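Local coordinates for fibronectin-binding protein BBK32 (Borrelia burgdorferi, PDB 6N1L) that binds host fibronectin and, through its complement inhibitory domain, probably blocks the classical pathway by binding C1r, at residues 28-33 / 127-132. Residues are numbered along the deposited sequence; the frame is centred on the assembly and turned at random.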
loop_
_atom_site.group_PDB
_atom_site.type_symbol
_atom_site.label_atom_id
_atom_site.label_comp_id
_atom_site.label_asym_id
_atom_site.label_seq_id
_atom_site.Cartn_x
_atom_site.Cartn_y
_atom_site.Cartn_z
ATOM N N THR A 28 4.232 1.809 -2.519
ATOM C CA THR A 28 5.428 2.625 -2.338
ATOM C C THR A 28 5.048 4.025 -1.874
ATOM O O THR A 28 5.708 4.596 -0.995
ATOM C CB THR A 28 6.241 2.670 -3.636
ATOM O OG1 THR A 28 6.604 1.334 -4.025
ATOM C CG2 THR A 28 7.509 3.479 -3.459
ATOM N N LYS A 29 3.947 4.564 -2.407
ATOM C CA LYS A 29 3.460 5.875 -1.976
ATOM C C LYS A 29 3.094 5.871 -0.494
ATOM O O LYS A 29 3.441 6.809 0.244
ATOM C CB LYS A 29 2.257 6.282 -2.825
ATOM C CG LYS A 29 1.692 7.656 -2.494
ATOM C CD LYS A 29 0.386 7.876 -3.250
ATOM C CE LYS A 29 -0.202 9.249 -2.956
ATOM N NZ LYS A 29 -1.534 9.422 -3.606
ATOM N N ILE A 30 2.409 4.815 -0.035
ATOM C CA ILE A 30 2.045 4.716 1.372
ATOM C C ILE A 30 3.299 4.619 2.237
ATOM O O ILE A 30 3.397 5.268 3.283
ATOM C CB ILE A 30 1.113 3.516 1.617
ATOM C CG1 ILE A 30 -0.240 3.706 0.924
ATOM C CG2 ILE A 30 0.868 3.344 3.104
ATOM C CD1 ILE A 30 -1.079 2.387 0.815
ATOM N N TYR A 31 4.264 3.785 1.828
ATOM C CA TYR A 31 5.464 3.615 2.642
ATOM C C TYR A 31 6.280 4.909 2.686
ATOM O O TYR A 31 6.816 5.277 3.738
ATOM C CB TYR A 31 6.312 2.450 2.115
ATOM C CG TYR A 31 7.535 2.208 2.952
ATOM C CD1 TYR A 31 7.423 1.688 4.234
ATOM C CD2 TYR A 31 8.796 2.509 2.472
ATOM C CE1 TYR A 31 8.538 1.495 5.024
ATOM C CE2 TYR A 31 9.918 2.299 3.245
ATOM C CZ TYR A 31 9.784 1.793 4.518
ATOM O OH TYR A 31 10.916 1.594 5.284
ATOM N N ASN A 32 6.368 5.607 1.554
ATOM C CA ASN A 32 7.084 6.886 1.538
ATOM C C ASN A 32 6.405 7.915 2.433
ATOM O O ASN A 32 7.088 8.735 3.065
ATOM C CB ASN A 32 7.196 7.415 0.110
ATOM C CG ASN A 32 8.162 6.601 -0.754
ATOM O OD1 ASN A 32 8.976 5.818 -0.256
ATOM N ND2 ASN A 32 8.079 6.805 -2.051
ATOM N N THR A 33 5.073 7.881 2.516
ATOM C CA THR A 33 4.367 8.774 3.437
ATOM C C THR A 33 4.725 8.458 4.885
ATOM O O THR A 33 5.018 9.356 5.684
ATOM C CB THR A 33 2.853 8.673 3.232
ATOM O OG1 THR A 33 2.529 8.928 1.865
ATOM C CG2 THR A 33 2.129 9.733 4.094
ATOM N N LYS A 127 2.075 2.231 11.740
ATOM C CA LYS A 127 2.890 1.170 12.324
ATOM C C LYS A 127 2.201 -0.188 12.251
ATOM O O LYS A 127 2.866 -1.217 12.092
ATOM C CB LYS A 127 3.237 1.508 13.779
ATOM C CG LYS A 127 4.583 2.187 13.941
ATOM C CD LYS A 127 5.154 1.924 15.330
ATOM C CE LYS A 127 4.358 2.656 16.407
ATOM N NZ LYS A 127 4.478 1.999 17.751
ATOM N N ALA A 128 0.875 -0.214 12.346
ATOM C CA ALA A 128 0.159 -1.476 12.253
ATOM C C ALA A 128 0.255 -2.130 10.873
ATOM O O ALA A 128 0.043 -3.344 10.775
ATOM C CB ALA A 128 -1.307 -1.262 12.626
ATOM N N ILE A 129 0.545 -1.386 9.802
ATOM C CA ILE A 129 0.432 -1.959 8.466
ATOM C C ILE A 129 1.723 -1.951 7.667
ATOM O O ILE A 129 1.761 -2.528 6.580
ATOM C CB ILE A 129 -0.708 -1.301 7.649
ATOM C CG1 ILE A 129 -0.554 0.221 7.536
ATOM C CG2 ILE A 129 -2.059 -1.639 8.286
ATOM C CD1 ILE A 129 0.338 0.685 6.411
ATOM N N VAL A 130 2.807 -1.341 8.171
ATOM C CA VAL A 130 3.982 -1.145 7.321
ATOM C C VAL A 130 4.637 -2.477 6.945
ATOM O O VAL A 130 4.991 -2.699 5.782
ATOM C CB VAL A 130 4.987 -0.185 7.976
ATOM C CG1 VAL A 130 6.337 -0.294 7.271
ATOM C CG2 VAL A 130 4.461 1.221 7.835
ATOM N N THR A 131 4.809 -3.385 7.916
ATOM C CA THR A 131 5.407 -4.673 7.578
ATOM C C THR A 131 4.572 -5.416 6.546
ATOM O O THR A 131 5.112 -5.943 5.567
ATOM C CB THR A 131 5.588 -5.532 8.835
ATOM O OG1 THR A 131 6.622 -4.963 9.634
ATOM C CG2 THR A 131 5.992 -6.944 8.458
ATOM N N SER A 132 3.244 -5.429 6.725
ATOM C CA SER A 132 2.370 -6.162 5.813
ATOM C C SER A 132 2.435 -5.615 4.394
ATOM O O SER A 132 2.483 -6.387 3.426
ATOM C CB SER A 132 0.928 -6.135 6.326
ATOM O OG SER A 132 0.823 -6.848 7.555
#
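Tyr-31 meets Val-130 through one side of its ring: CE1 lies 3.6 Å from Val-130 CG1 and CD1 lies 3.8 Å from the same methyl. These two near-equal distances place the methyl beside the CD1–CE1 bond, and because it sits in the ring plane the approach is to an edge, with no CH-pi contact over a face. The two side chains cross at about a right angle. Torsions on both residues account for the meeting: Tyr-31 carries CG anti to its own nitrogen (chi1 -178°), which carries the ring across so that its end comes nearer the partner helix, and Val-130 likewise extends CG1 at 165°. The CA atoms of this pair, 6.8 Å apart, are the nearest across the two segments.

A second apolar touch lies deeper, where Ile-30 CG2 and Ile-129 CD1 come within 4.3 Å, a looser approach than the first. No hydrogen bond links the segments, and the 120 Å² buried between them comes from these four residues. Both isoleucines are buried, and Phe-73 of helix 66-87 touches each of them; Leu-112 and Ile-116 of helix 93-117 also pack on Ile-129. Ile-129 departs from regular helix geometry, with phi at -121°, and the helix is kinked just beyond, where the N atoms of Thr-131 and Ser-132 make no bond to the preceding turn.

Within helix 9-44, Lys-29 O accepts both Thr-33 N, at 3.0 Å, and Thr-33 OG1, at 2.8 Å, from opposite faces of the carbonyl plane. At the start of the segment, Thr-28 OG1 hydrogen-bonds to Arg-137 NH1 of helix 122-147, adding a polar tie between the same helices. Such apolar seams between long helices, here the first and last of the chain, are characteristic of an all-helical bundle.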